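Local structure of dipicolinate synthase subunit A (3D4O) at residues S134-E139 with G267-V272; E139-M144 with F239-A244. The protein probably forms, with a partner subunit, the enzyme that makes dipicolinate, the spore component of bacilli, acting as a Rossmann-fold oxidoreductase. All coordinates share one frame; numbering follows the deposited sequence.

Contact 1 of 2, residues S134-E139 with G267-V272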
ATOM      1  N   SER C 134      -1.493  -2.192  16.614  1.00 35.84           N
ATOM      2  CA  SER C 134      -2.588  -1.965  15.656  1.00 35.05           C
ATOM      3  C   SER C 134      -2.188  -0.907  14.642  1.00 37.06           C
ATOM      4  O   SER C 134      -2.745  -0.859  13.546  1.00 39.75           O
ATOM      5  CB  SER C 134      -3.912  -1.511  16.293  1.00 33.96           C
ATOM      6  OG  SER C 134      -3.864  -0.182  16.808  1.00 32.17           O
ATOM      7  N   ILE C 135      -1.217  -0.068  15.006  1.00 37.96           N
ATOM      8  CA  ILE C 135      -0.782   1.034  14.116  1.00 35.84           C
ATOM      9  C   ILE C 135      -0.047   0.475  12.873  1.00 37.43           C
ATOM     10  O   ILE C 135      -0.477   0.679  11.737  1.00 38.27           O
ATOM     11  CB  ILE C 135       0.025   2.101  14.848  1.00 34.67           C
ATOM     12  CG1 ILE C 135      -0.866   2.744  15.920  1.00 34.68           C
ATOM     13  CG2 ILE C 135       0.500   3.179  13.877  1.00 32.12           C
ATOM     14  CD1 ILE C 135      -0.148   3.704  16.833  1.00 34.69           C
ATOM     15  N   PRO C 136       1.053  -0.255  13.074  1.00 35.58           N
ATOM     16  CA  PRO C 136       1.622  -0.817  11.867  1.00 35.93           C
ATOM     17  C   PRO C 136       0.714  -1.846  11.177  1.00 38.80           C
ATOM     18  O   PRO C 136       0.812  -2.044   9.968  1.00 40.23           O
ATOM     19  CB  PRO C 136       2.925  -1.486  12.353  1.00 34.52           C
ATOM     20  CG  PRO C 136       2.678  -1.746  13.867  1.00 38.38           C
ATOM     21  CD  PRO C 136       1.858  -0.525  14.270  1.00 35.38           C
ATOM     22  N   THR C 137      -0.138  -2.530  11.933  1.00 38.51           N
ATOM     23  CA  THR C 137      -1.045  -3.499  11.321  1.00 38.42           C
ATOM     24  C   THR C 137      -1.953  -2.785  10.309  1.00 38.96           C
ATOM     25  O   THR C 137      -2.151  -3.282   9.195  1.00 38.17           O
ATOM     26  CB  THR C 137      -1.900  -4.268  12.335  1.00 40.91           C
ATOM     27  OG1 THR C 137      -1.047  -5.051  13.185  1.00 39.57           O
ATOM     28  CG2 THR C 137      -2.849  -5.194  11.613  1.00 38.80           C
ATOM     29  N   ALA C 138      -2.438  -1.598  10.693  1.00 39.46           N
ATOM     30  CA  ALA C 138      -3.337  -0.749   9.825  1.00 39.42           C
ATOM     31  C   ALA C 138      -2.589  -0.267   8.621  1.00 37.99           C
ATOM     32  O   ALA C 138      -3.116  -0.254   7.512  1.00 38.41           O
ATOM     33  CB  ALA C 138      -3.890   0.433  10.562  1.00 36.34           C
ATOM     34  N   GLU C 139      -1.347   0.114   8.858  1.00 36.86           N
ATOM     35  CA  GLU C 139      -0.481   0.576   7.788  1.00 35.56           C
ATOM     36  C   GLU C 139      -0.313  -0.505   6.770  1.00 34.71           C
ATOM     37  O   GLU C 139      -0.436  -0.273   5.581  1.00 35.04           O
ATOM     38  CB  GLU C 139       0.882   1.075   8.283  1.00 36.45           C
ATOM     39  CG  GLU C 139       0.714   2.438   8.951  1.00 34.39           C
ATOM     40  CD  GLU C 139       1.997   3.154   9.309  1.00 33.26           C
ATOM     41  OE1 GLU C 139       3.099   2.841   8.761  1.00 36.47           O
ATOM     42  OE2 GLU C 139       1.898   4.120  10.105  1.00 36.44           O
ATOM     43  N   GLY C 267       1.158 -11.067  10.663  1.00 39.37           N
ATOM     44  CA  GLY C 267       2.535 -10.601  10.736  1.00 37.42           C
ATOM     45  C   GLY C 267       2.840  -9.287  10.056  1.00 36.64           C
ATOM     46  O   GLY C 267       4.000  -8.951   9.870  1.00 34.79           O
ATOM     47  N   LEU C 268       1.795  -8.533   9.729  1.00 37.32           N
ATOM     48  CA  LEU C 268       1.981  -7.235   9.026  1.00 38.69           C
ATOM     49  C   LEU C 268       2.981  -6.288   9.706  1.00 38.05           C
ATOM     50  O   LEU C 268       3.760  -5.637   9.026  1.00 39.72           O
ATOM     51  CB  LEU C 268       0.645  -6.511   8.764  1.00 39.11           C
ATOM     52  CG  LEU C 268      -0.192  -7.114   7.632  1.00 39.75           C
ATOM     53  CD1 LEU C 268      -1.568  -6.480   7.554  1.00 39.44           C
ATOM     54  CD2 LEU C 268       0.536  -6.933   6.319  1.00 35.92           C
ATOM     55  N   PRO C 269       2.947  -6.176  11.051  1.00 37.52           N
ATOM     56  CA  PRO C 269       3.928  -5.280  11.703  1.00 36.90           C
ATOM     57  C   PRO C 269       5.379  -5.697  11.469  1.00 34.44           C
ATOM     58  O   PRO C 269       6.273  -4.857  11.340  1.00 35.15           O
ATOM     59  CB  PRO C 269       3.538  -5.376  13.190  1.00 36.67           C
ATOM     60  CG  PRO C 269       2.050  -5.660  13.136  1.00 36.79           C
ATOM     61  CD  PRO C 269       1.956  -6.675  12.020  1.00 38.21           C
ATOM     62  N   GLY C 270       5.598  -6.997  11.336  1.00 34.85           N
ATOM     63  CA  GLY C 270       6.949  -7.518  11.113  1.00 34.48           C
ATOM     64  C   GLY C 270       7.365  -7.252   9.680  1.00 34.24           C
ATOM     65  O   GLY C 270       8.529  -7.176   9.332  1.00 34.86           O
ATOM     66  N   ILE C 271       6.371  -7.095   8.836  1.00 35.53           N
ATOM     67  CA  ILE C 271       6.625  -6.857   7.397  1.00 36.83           C
ATOM     68  C   ILE C 271       6.781  -5.363   7.090  1.00 36.90           C
ATOM     69  O   ILE C 271       7.658  -4.962   6.328  1.00 36.05           O
ATOM     70  CB  ILE C 271       5.489  -7.429   6.541  1.00 35.88           C
ATOM     71  CG1 ILE C 271       5.595  -8.945   6.525  1.00 37.20           C
ATOM     72  CG2 ILE C 271       5.537  -6.872   5.127  1.00 39.86           C
ATOM     73  CD1 ILE C 271       4.261  -9.671   6.192  1.00 42.71           C
ATOM     74  N   VAL C 272       5.946  -4.538   7.715  1.00 36.40           N
ATOM     75  CA  VAL C 272       5.959  -3.121   7.380  1.00 35.96           C
ATOM     76  C   VAL C 272       6.613  -2.184   8.367  1.00 36.51           C
ATOM     77  O   VAL C 272       6.997  -1.108   7.994  1.00 36.86           O
ATOM     78  CB  VAL C 272       4.539  -2.582   7.037  1.00 37.43           C
ATOM     79  CG1 VAL C 272       3.958  -3.374   5.849  1.00 32.39           C
ATOM     80  CG2 VAL C 272       3.600  -2.564   8.279  1.00 38.01           C
TER
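Apolar packing between two proline rings forms the centre of this contact. Pro136 points at the short helix 268-272, and its CG meets CB of Pro269 at 3.8 Å, the two side chains crossing at about a right angle. Beside them Val272 holds CG2 in the crowded rotamer position, flanked by N and C of its own backbone, which sets this methyl 4.3 Å from CB of Pro136. Compact side chains suit an approach this near, with the CA atoms of Pro136 and Pro269 only 5.0 Å apart.

Both prolines also fit their backbones. Pro136 has no N-H to offer the preceding turn, and helix 127-148 is kinked there, whereas Pro269 occupies the first turn of its helix, immediately after Leu268. Gly267 is the N-cap, and its positive phi of 73° is a conformation glycine adopts easily. Helix 127-148 is a long link between the two Rossmann-like sheets, leading from strand 119-122 to strand 157-161; helix 268-272 follows strand 261-264, the last of the second sheet, and its axis makes 72° with that of segment 134-139.

The remaining touches are polar atoms against carbon. Thr137 lies alongside Pro269, pointing the same way; with OG1 beside its own backbone N (chi1 -63°), that oxygen rests 3.2 Å from CG of Pro269. The hydroxyl is satisfied within its own helix, hydrogen-bonding to Asn133 O. Two backbone carbonyls of the long helix are overlaid by methyls: Val272 CG2 sits 3.3 Å from Pro136 O, and Leu268 CD1 lies 3.6 Å from Thr137 O, which accepts a hydrogen bond from Thr141 OG1. Glu139 takes little part here and sends its carboxylate to the second subunit, where OE1 and OE2 hydrogen-bond to the backbone N of Ile153 and of His154, respectively.

Contact 2 of 2, residues E139-M144 with F239-A244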
ATOM      1  N   GLU C 139      -1.347   0.114   8.858  1.00 36.86           N
ATOM      2  CA  GLU C 139      -0.481   0.576   7.788  1.00 35.56           C
ATOM      3  C   GLU C 139      -0.313  -0.505   6.770  1.00 34.71           C
ATOM      4  O   GLU C 139      -0.436  -0.273   5.581  1.00 35.04           O
ATOM      5  CB  GLU C 139       0.882   1.075   8.283  1.00 36.45           C
ATOM      6  CG  GLU C 139       0.714   2.438   8.951  1.00 34.39           C
ATOM      7  CD  GLU C 139       1.997   3.154   9.309  1.00 33.26           C
ATOM      8  OE1 GLU C 139       3.099   2.841   8.761  1.00 36.47           O
ATOM      9  OE2 GLU C 139       1.898   4.120  10.105  1.00 36.44           O
ATOM     10  N   GLY C 140      -0.064  -1.708   7.245  1.00 34.04           N
ATOM     11  CA  GLY C 140       0.104  -2.838   6.347  1.00 34.24           C
ATOM     12  C   GLY C 140      -1.180  -3.167   5.607  1.00 33.72           C
ATOM     13  O   GLY C 140      -1.159  -3.541   4.448  1.00 34.89           O
ATOM     14  N   THR C 141      -2.299  -3.029   6.302  1.00 34.38           N
ATOM     15  CA  THR C 141      -3.614  -3.312   5.724  1.00 35.39           C
ATOM     16  C   THR C 141      -3.918  -2.304   4.602  1.00 36.91           C
ATOM     17  O   THR C 141      -4.384  -2.634   3.545  1.00 37.51           O
ATOM     18  CB  THR C 141      -4.730  -3.274   6.811  1.00 36.76           C
ATOM     19  OG1 THR C 141      -4.433  -4.264   7.801  1.00 37.02           O
ATOM     20  CG2 THR C 141      -6.145  -3.571   6.195  1.00 31.26           C
ATOM     21  N   ILE C 142      -3.563  -1.063   4.847  1.00 37.61           N
ATOM     22  CA  ILE C 142      -3.764  -0.008   3.861  1.00 38.23           C
ATOM     23  C   ILE C 142      -2.875  -0.274   2.660  1.00 37.10           C
ATOM     24  O   ILE C 142      -3.313  -0.205   1.511  1.00 36.64           O
ATOM     25  CB  ILE C 142      -3.484   1.353   4.494  1.00 39.92           C
ATOM     26  CG1 ILE C 142      -4.734   1.773   5.273  1.00 40.23           C
ATOM     27  CG2 ILE C 142      -3.101   2.445   3.470  1.00 46.33           C
ATOM     28  CD1 ILE C 142      -4.422   2.923   6.234  1.00 45.99           C
HETATM   29  N   MSE C 143      -1.611  -0.585   2.934  1.00 34.66           N
HETATM   30  CA  MSE C 143      -0.654  -0.855   1.848  1.00 33.52           C
HETATM   31  C   MSE C 143      -1.189  -2.000   0.992  1.00 31.48           C
HETATM   32  O   MSE C 143      -1.155  -1.956  -0.218  1.00 31.16           O
HETATM   33  CB  MSE C 143       0.737  -1.201   2.395  1.00 33.19           C
HETATM   34  CG  MSE C 143       1.667  -1.785   1.324  1.00 35.53           C
HETATM   35 SE   MSE C 143       3.215  -2.728   2.095  0.75 43.89          SE
HETATM   36  CE  MSE C 143       2.298  -4.372   2.725  1.00 40.54           C
HETATM   37  N   MSE C 144      -1.723  -3.018   1.637  1.00 33.57           N
HETATM   38  CA  MSE C 144      -2.251  -4.178   0.890  1.00 33.86           C
HETATM   39  C   MSE C 144      -3.483  -3.861   0.033  1.00 32.44           C
HETATM   40  O   MSE C 144      -3.657  -4.378  -1.080  1.00 30.80           O
HETATM   41  CB  MSE C 144      -2.685  -5.319   1.804  1.00 35.45           C
HETATM   42  CG  MSE C 144      -1.748  -5.696   2.931  1.00 43.13           C
HETATM   43 SE   MSE C 144      -1.437  -7.608   2.942  0.75 58.12          SE
HETATM   44  CE  MSE C 144      -0.331  -7.091   1.360  1.00 21.48           C
ATOM     45  N   PHE C 239     -12.365  -7.340  -2.242  1.00 38.19           N
ATOM     46  CA  PHE C 239     -11.119  -7.840  -1.651  1.00 37.60           C
ATOM     47  C   PHE C 239     -11.328  -7.991  -0.142  1.00 38.52           C
ATOM     48  O   PHE C 239     -11.651  -7.036   0.562  1.00 38.83           O
ATOM     49  CB  PHE C 239      -9.977  -6.891  -1.982  1.00 36.73           C
ATOM     50  CG  PHE C 239      -8.626  -7.308  -1.430  1.00 37.33           C
ATOM     51  CD1 PHE C 239      -8.266  -8.630  -1.339  1.00 32.54           C
ATOM     52  CD2 PHE C 239      -7.697  -6.351  -1.090  1.00 38.13           C
ATOM     53  CE1 PHE C 239      -7.039  -8.989  -0.854  1.00 38.12           C
ATOM     54  CE2 PHE C 239      -6.451  -6.700  -0.644  1.00 36.74           C
ATOM     55  CZ  PHE C 239      -6.115  -8.032  -0.538  1.00 35.37           C
ATOM     56  N   VAL C 240     -11.186  -9.214   0.338  1.00 37.86           N
ATOM     57  CA  VAL C 240     -11.351  -9.478   1.768  1.00 37.32           C
ATOM     58  C   VAL C 240      -9.985  -9.670   2.410  1.00 37.32           C
ATOM     59  O   VAL C 240      -9.255 -10.567   2.044  1.00 36.58           O
ATOM     60  CB  VAL C 240     -12.150 -10.761   2.075  1.00 38.43           C
ATOM     61  CG1 VAL C 240     -12.103 -11.037   3.593  1.00 35.96           C
ATOM     62  CG2 VAL C 240     -13.612 -10.682   1.548  1.00 31.75           C
ATOM     63  N   ILE C 241      -9.659  -8.805   3.359  1.00 36.12           N
ATOM     64  CA  ILE C 241      -8.404  -8.899   4.091  1.00 37.04           C
ATOM     65  C   ILE C 241      -8.748  -9.363   5.503  1.00 37.13           C
ATOM     66  O   ILE C 241      -9.417  -8.646   6.241  1.00 36.82           O
ATOM     67  CB  ILE C 241      -7.637  -7.552   4.121  1.00 38.17           C
ATOM     68  CG1 ILE C 241      -7.181  -7.123   2.712  1.00 42.11           C
ATOM     69  CG2 ILE C 241      -6.367  -7.670   4.956  1.00 35.65           C
ATOM     70  CD1 ILE C 241      -6.469  -5.724   2.675  1.00 44.40           C
ATOM     71  N   ASP C 242      -8.352 -10.590   5.836  1.00 37.04           N
ATOM     72  CA  ASP C 242      -8.653 -11.192   7.151  1.00 37.57           C
ATOM     73  C   ASP C 242      -7.463 -11.108   8.102  1.00 38.97           C
ATOM     74  O   ASP C 242      -6.424 -11.768   7.939  1.00 38.40           O
ATOM     75  CB  ASP C 242      -9.148 -12.611   7.002  1.00 37.89           C
ATOM     76  CG  ASP C 242      -9.911 -13.088   8.207  1.00 37.81           C
ATOM     77  OD1 ASP C 242      -9.865 -12.440   9.273  1.00 35.32           O
ATOM     78  OD2 ASP C 242     -10.551 -14.136   8.080  1.00 34.99           O
ATOM     79  N   LEU C 243      -7.651 -10.236   9.089  1.00 39.79           N
ATOM     80  CA  LEU C 243      -6.653  -9.924  10.065  1.00 41.10           C
ATOM     81  C   LEU C 243      -6.822 -10.777  11.308  1.00 41.65           C
ATOM     82  O   LEU C 243      -5.941 -10.796  12.147  1.00 42.01           O
ATOM     83  CB  LEU C 243      -6.714  -8.431  10.446  1.00 41.45           C
ATOM     84  CG  LEU C 243      -6.378  -7.439   9.342  1.00 39.53           C
ATOM     85  CD1 LEU C 243      -6.428  -6.047   9.914  1.00 33.60           C
ATOM     86  CD2 LEU C 243      -4.990  -7.749   8.761  1.00 41.67           C
ATOM     87  N   ALA C 244      -7.946 -11.475  11.424  1.00 41.35           N
ATOM     88  CA  ALA C 244      -8.174 -12.322  12.602  1.00 42.33           C
ATOM     89  C   ALA C 244      -7.156 -13.477  12.644  1.00 43.66           C
ATOM     90  O   ALA C 244      -6.706 -14.006  11.610  1.00 42.59           O
ATOM     91  CB  ALA C 244      -9.600 -12.861  12.636  1.00 42.75           C
TER
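Helix segment 139-144 runs almost antiparallel to strand 239-242, their directions 158° apart and their axes 10.3 Å from each other at closest approach. This is the helix-on-sheet layer of a Rossmann-like domain: the strand belongs to a parallel sheet, hydrogen-bonded between strands 216-219 and 261-264, and helix 127-148 packs along one face of it. Phe239, Ile241 and Leu243 all point at the helix, while Val240 and Asp242 project elsewhere.

Ile241 carries the middle of the contact. Its CG1 is anti to the carbonyl carbon (chi1 -65°) and the extended branch carries CD1 to the helix, 3.9 Å from CB of Met144 and 3.8 Å from Thr141 O. A branched apolar residue is apt: its CG1-CD1 arm reaches the helix and its CG2 branch adds breadth. Thr141 and Ile241 pass alongside one another, head to tail, with Thr141 CG2 4.1 Å from Ile241 CD1.

Toward the strand's C-terminal end, Thr141 and Leu243 meet tip to tip, Leu243 CD1 reaching 3.4 Å from Thr141 OG1. That hydroxyl can sit against methyls because it hydrogen-bonds to Thr137 O one turn back. Met144, modelled as selenomethionine, touches Ile241 through CB alone; its chain bends at chi2 and chi3 and leads away, toward Val265 and Leu268.

At the other end of the strand the Phe239 ring presents an edge to the helix, CE2 lying 3.7 Å from Met144 O, which is near the ring plane. One ring face is covered by Ile241 CG1, offset toward the rim, and the ring also meets His148 with planes at about 45°. The buried Asp242, last residue of the strand, makes an Asx turn: its OD1, also bonded to Asn219 ND2, accepts Ala244 N at 3.0 Å from above the carboxylate plane.

Successive turns of helix 127-148 serve contact 1 and contact 2, whose centres are 9 Å apart and which share Glu139. Leu268 joins them: its CD1 lies 3.6 Å from Thr141 OG1 and 3.8 Å from Leu243 CD2, so one methyl belongs to the packing of both. A second bridge forms where Val272 CG1 meets Met143 CE at 3.7 Å. The long helix is thus held against the short helix 268-272 and the second sheet together, while Glu139, Val272 and Met143 also meet the second subunit. The side chain of Leu243 comes close to, but makes no contact with, Gly162, Gly164 and Gly167, a pattern consistent with a dinucleotide-binding loop.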